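PDB 3CXB: secreted effector protein SifA from Salmonella typhimurium, which acts inside host cells as a virulence effector that binds host PLEKHM2 and is required for endosomal tubulation and formation of Salmonella-induced filaments. Local coordinates for residues Glu108-Phe119 with Glu122-Asp133. Numbering follows the deposited sequence.
Sequences ELLRITQNTDTF and EVMGNLYFLMKD
Two consecutive beta hairpins share the strand 118-123, whose last residue but one, Glu122, pairs with Arg111 at one end while Phe119 pairs with Met131 at the other. Arg111 and Glu122 exchange both backbone bonds of a hydrogen-bonded pair, and the shorter, from Glu122 N to Arg111 O, spans 2.7 Å. Their side chains run alongside each other. Arg111 holds CG anti to its own N (chi1 -177°) and stays extended to NE, a reach that suits arginine. NE makes a long salt bridge of 3.6 Å to Glu122 OE2. A second salt bridge joins NH2 of Arg111 to Glu108 OE1 at 3.0 Å. One guanidinium thus sits between two carboxylates and probably offsets their mutual repulsion; Arg99 supplies Glu108 with a second positive partner. Beyond this pair, Leu110 CD1 packs 3.9 Å from Val123 CG2, two branched apolar side chains covered by helix 42-54.

The second hairpin turns tightly from Val123 to Asn126 as a type I' turn. Met124 and Gly125 both take positive phi, and at Gly125 a CB would jam against the carbonyl O of Met124, so glycine suits the place. Asn126 ND2 bonds back to Val123 O at 2.6 Å.

At the far end, Phe119 lays one ring face against Met131 CB, a CH-pi contact 3.9 Å from the centroid, with Phe129 CE2 close to one edge. The carboxylate of Asp133 meets the ring edge with its plane almost perpendicular, 88° away, and its OD2 is bound by Arg62 of helix 62-75, which also touches Phe119. Thr118, beta-branched as suits a strand, sets CB 3.6 Å from Leu130 CD2. Successive hairpins with strands in sequence order are the mark of an up-and-down antiparallel meander, here the last three strands of a five-stranded sheet.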
loop_
_atom_site.group_PDB
_atom_site.type_symbol
_atom_site.label_atom_id
_atom_site.label_comp_id
_atom_site.label_asym_id
_atom_site.label_seq_id
_atom_site.Cartn_x
_atom_site.Cartn_y
_atom_site.Cartn_z
ATOM N N GLU A 108 7.016 -10.517 23.544
ATOM C CA GLU A 108 6.741 -10.441 22.117
ATOM C C GLU A 108 7.247 -11.632 21.318
ATOM O O GLU A 108 8.424 -11.983 21.381
ATOM C CB GLU A 108 7.357 -9.172 21.545
ATOM C CG GLU A 108 6.899 -7.899 22.229
ATOM C CD GLU A 108 7.589 -6.676 21.676
ATOM O OE1 GLU A 108 7.133 -5.555 21.975
ATOM O OE2 GLU A 108 8.593 -6.833 20.948
ATOM N N LEU A 109 6.345 -12.239 20.553
ATOM C CA LEU A 109 6.659 -13.389 19.713
ATOM C C LEU A 109 7.326 -12.961 18.395
ATOM O O LEU A 109 8.254 -13.621 17.897
ATOM C CB LEU A 109 5.375 -14.167 19.418
ATOM C CG LEU A 109 4.726 -14.897 20.603
ATOM C CD1 LEU A 109 3.489 -15.598 20.122
ATOM C CD2 LEU A 109 5.701 -15.910 21.228
ATOM N N LEU A 110 6.850 -11.850 17.847
ATOM C CA LEU A 110 7.371 -11.304 16.603
ATOM C C LEU A 110 7.223 -9.801 16.682
ATOM O O LEU A 110 6.153 -9.286 16.979
ATOM C CB LEU A 110 6.575 -11.854 15.416
ATOM C CG LEU A 110 6.961 -11.448 13.990
ATOM C CD1 LEU A 110 8.291 -12.089 13.631
ATOM C CD2 LEU A 110 5.886 -11.884 13.014
ATOM N N ARG A 111 8.306 -9.093 16.417
ATOM C CA ARG A 111 8.286 -7.643 16.494
ATOM C C ARG A 111 8.760 -7.039 15.182
ATOM O O ARG A 111 9.801 -7.417 14.665
ATOM C CB ARG A 111 9.212 -7.202 17.625
ATOM C CG ARG A 111 9.256 -5.706 17.883
ATOM C CD ARG A 111 10.326 -5.380 18.928
ATOM N NE ARG A 111 10.507 -3.939 19.076
ATOM C CZ ARG A 111 9.597 -3.126 19.602
ATOM N NH1 ARG A 111 9.836 -1.822 19.690
ATOM N NH2 ARG A 111 8.458 -3.625 20.061
ATOM N N ILE A 112 8.001 -6.096 14.643
ATOM C CA ILE A 112 8.370 -5.433 13.397
ATOM C C ILE A 112 8.339 -3.946 13.659
ATOM O O ILE A 112 7.297 -3.404 14.043
ATOM C CB ILE A 112 7.362 -5.705 12.266
ATOM C CG1 ILE A 112 7.462 -7.156 11.784
ATOM C CG2 ILE A 112 7.622 -4.760 11.114
ATOM C CD1 ILE A 112 6.334 -7.559 10.810
ATOM N N THR A 113 9.464 -3.268 13.468
ATOM C CA THR A 113 9.452 -1.829 13.688
ATOM C C THR A 113 9.778 -1.180 12.363
ATOM O O THR A 113 10.522 -1.740 11.558
ATOM C CB THR A 113 10.478 -1.420 14.749
ATOM O OG1 THR A 113 11.793 -1.609 14.220
ATOM C CG2 THR A 113 10.318 -2.291 16.014
ATOM N N GLN A 114 9.181 -0.024 12.113
ATOM C CA GLN A 114 9.432 0.681 10.870
ATOM C C GLN A 114 9.642 2.145 11.188
ATOM O O GLN A 114 8.742 2.844 11.651
ATOM C CB GLN A 114 8.266 0.510 9.881
ATOM C CG GLN A 114 7.711 -0.911 9.789
ATOM C CD GLN A 114 6.854 -1.142 8.550
ATOM O OE1 GLN A 114 6.248 -0.212 7.989
ATOM N NE2 GLN A 114 6.790 -2.389 8.123
ATOM N N ASN A 115 10.860 2.593 10.947
ATOM C CA ASN A 115 11.243 3.964 11.187
ATOM C C ASN A 115 11.190 4.688 9.858
ATOM O O ASN A 115 10.628 4.181 8.894
ATOM C CB ASN A 115 12.654 3.991 11.770
ATOM C CG ASN A 115 12.772 3.148 13.019
ATOM O OD1 ASN A 115 12.152 3.441 14.034
ATOM N ND2 ASN A 115 13.555 2.086 12.947
ATOM N N THR A 116 11.792 5.866 9.811
ATOM C CA THR A 116 11.809 6.686 8.605
ATOM C C THR A 116 12.650 6.175 7.444
ATOM O O THR A 116 12.312 6.402 6.286
ATOM C CB THR A 116 12.302 8.093 8.935
ATOM O OG1 THR A 116 13.545 8.000 9.651
ATOM C CG2 THR A 116 11.277 8.828 9.792
ATOM N N ASP A 117 13.745 5.492 7.753
ATOM C CA ASP A 117 14.640 4.996 6.714
ATOM C C ASP A 117 14.933 3.508 6.736
ATOM O O ASP A 117 15.487 2.972 5.783
ATOM C CB ASP A 117 15.964 5.737 6.796
ATOM C CG ASP A 117 16.268 6.490 5.546
ATOM O OD1 ASP A 117 17.255 7.255 5.551
ATOM O OD2 ASP A 117 15.512 6.307 4.561
ATOM N N THR A 118 14.566 2.844 7.822
ATOM C CA THR A 118 14.832 1.421 7.951
ATOM C C THR A 118 13.651 0.719 8.580
ATOM O O THR A 118 12.686 1.345 8.988
ATOM C CB THR A 118 16.026 1.182 8.861
ATOM O OG1 THR A 118 15.617 1.346 10.228
ATOM C CG2 THR A 118 17.130 2.185 8.545
ATOM N N PHE A 119 13.736 -0.595 8.642
ATOM C CA PHE A 119 12.706 -1.382 9.274
ATOM C C PHE A 119 13.371 -2.675 9.705
ATOM O O PHE A 119 14.269 -3.179 9.019
ATOM C CB PHE A 119 11.557 -1.623 8.306
ATOM C CG PHE A 119 11.966 -2.202 6.996
ATOM C CD1 PHE A 119 12.039 -3.577 6.826
ATOM C CD2 PHE A 119 12.205 -1.377 5.907
ATOM C CE1 PHE A 119 12.337 -4.145 5.573
ATOM C CE2 PHE A 119 12.505 -1.930 4.656
ATOM C CZ PHE A 119 12.568 -3.333 4.495
ATOM N N GLU A 122 12.113 -8.820 14.713
ATOM C CA GLU A 122 12.651 -9.704 15.750
ATOM C C GLU A 122 11.781 -10.960 15.881
ATOM O O GLU A 122 10.564 -10.912 15.702
ATOM C CB GLU A 122 12.734 -8.975 17.088
ATOM C CG GLU A 122 13.758 -7.862 17.106
ATOM C CD GLU A 122 13.723 -7.065 18.387
ATOM O OE1 GLU A 122 13.989 -7.638 19.473
ATOM O OE2 GLU A 122 13.423 -5.855 18.304
ATOM N N VAL A 123 12.411 -12.090 16.169
ATOM C CA VAL A 123 11.694 -13.344 16.302
ATOM C C VAL A 123 12.049 -13.943 17.636
ATOM O O VAL A 123 13.164 -14.434 17.819
ATOM C CB VAL A 123 12.097 -14.352 15.222
ATOM C CG1 VAL A 123 11.391 -15.671 15.477
ATOM C CG2 VAL A 123 11.744 -13.819 13.839
ATOM N N MET A 124 11.091 -13.904 18.560
ATOM C CA MET A 124 11.278 -14.425 19.913
ATOM C C MET A 124 12.289 -13.568 20.651
ATOM O O MET A 124 12.895 -14.006 21.624
ATOM C CB MET A 124 11.765 -15.882 19.880
ATOM C CG MET A 124 10.826 -16.872 19.163
ATOM S SD MET A 124 9.096 -16.755 19.695
ATOM C CE MET A 124 9.310 -17.016 21.480
ATOM N N GLY A 125 12.467 -12.341 20.168
ATOM C CA GLY A 125 13.398 -11.413 20.782
ATOM C C GLY A 125 14.701 -11.326 20.019
ATOM O O GLY A 125 15.546 -10.515 20.362
ATOM N N ASN A 126 14.868 -12.149 18.986
ATOM C CA ASN A 126 16.098 -12.156 18.186
ATOM C C ASN A 126 16.018 -11.216 16.986
ATOM O O ASN A 126 15.044 -11.231 16.242
ATOM C CB ASN A 126 16.370 -13.574 17.709
ATOM C CG ASN A 126 16.375 -14.558 18.847
ATOM O OD1 ASN A 126 17.274 -14.537 19.687
ATOM N ND2 ASN A 126 15.352 -15.411 18.904
ATOM N N LEU A 127 17.040 -10.398 16.782
ATOM C CA LEU A 127 17.002 -9.468 15.662
ATOM C C LEU A 127 17.246 -10.286 14.422
ATOM O O LEU A 127 18.304 -10.887 14.295
ATOM C CB LEU A 127 18.081 -8.411 15.838
ATOM C CG LEU A 127 18.421 -7.528 14.649
ATOM C CD1 LEU A 127 17.188 -6.814 14.154
ATOM C CD2 LEU A 127 19.501 -6.544 15.063
ATOM N N TYR A 128 16.277 -10.358 13.515
ATOM C CA TYR A 128 16.505 -11.166 12.321
ATOM C C TYR A 128 16.990 -10.357 11.145
ATOM O O TYR A 128 17.583 -10.904 10.221
ATOM C CB TYR A 128 15.247 -11.958 11.923
ATOM C CG TYR A 128 15.363 -13.459 12.170
ATOM C CD1 TYR A 128 15.653 -14.342 11.124
ATOM C CD2 TYR A 128 15.288 -13.975 13.469
ATOM C CE1 TYR A 128 15.879 -15.711 11.379
ATOM C CE2 TYR A 128 15.510 -15.324 13.728
ATOM C CZ TYR A 128 15.809 -16.186 12.691
ATOM O OH TYR A 128 16.063 -17.504 12.990
ATOM N N PHE A 129 16.705 -9.063 11.153
ATOM C CA PHE A 129 17.177 -8.201 10.080
ATOM C C PHE A 129 16.833 -6.740 10.233
ATOM O O PHE A 129 15.826 -6.381 10.837
ATOM C CB PHE A 129 16.697 -8.691 8.699
ATOM C CG PHE A 129 15.221 -8.563 8.456
ATOM C CD1 PHE A 129 14.457 -9.701 8.179
ATOM C CD2 PHE A 129 14.591 -7.318 8.447
ATOM C CE1 PHE A 129 13.089 -9.608 7.896
ATOM C CE2 PHE A 129 13.224 -7.213 8.166
ATOM C CZ PHE A 129 12.473 -8.367 7.890
ATOM N N LEU A 130 17.701 -5.899 9.692
ATOM C CA LEU A 130 17.482 -4.477 9.695
ATOM C C LEU A 130 17.821 -4.105 8.260
ATOM O O LEU A 130 18.960 -4.248 7.824
ATOM C CB LEU A 130 18.410 -3.795 10.683
ATOM C CG LEU A 130 17.982 -2.348 10.943
ATOM C CD1 LEU A 130 18.645 -1.871 12.208
ATOM C CD2 LEU A 130 18.372 -1.444 9.774
ATOM N N MET A 131 16.809 -3.676 7.514
ATOM C CA MET A 131 16.997 -3.298 6.119
ATOM C C MET A 131 16.908 -1.787 5.985
ATOM O O MET A 131 16.342 -1.098 6.843
ATOM C CB MET A 131 15.921 -3.957 5.242
ATOM C CG MET A 131 15.904 -5.467 5.295
ATOM S SD MET A 131 17.443 -6.144 4.660
ATOM C CE MET A 131 17.272 -5.766 2.863
ATOM N N LYS A 132 17.482 -1.256 4.921
ATOM C CA LYS A 132 17.406 0.168 4.709
ATOM C C LYS A 132 16.855 0.405 3.331
ATOM O O LYS A 132 17.486 0.045 2.352
ATOM C CB LYS A 132 18.779 0.810 4.827
ATOM C CG LYS A 132 18.807 2.212 4.262
ATOM C CD LYS A 132 19.988 3.007 4.752
ATOM C CE LYS A 132 19.851 3.331 6.225
ATOM N NZ LYS A 132 20.862 4.369 6.635
ATOM N N ASP A 133 15.670 0.987 3.239
ATOM C CA ASP A 133 15.106 1.254 1.929
ATOM C C ASP A 133 15.163 2.748 1.678
ATOM O O ASP A 133 15.682 3.501 2.494
ATOM C CB ASP A 133 13.684 0.690 1.819
ATOM C CG ASP A 133 12.737 1.246 2.857
ATOM O OD1 ASP A 133 13.210 1.727 3.905
ATOM O OD2 ASP A 133 11.504 1.182 2.622
HETATM O O HOH W 1 10.395 -11.006 18.953
#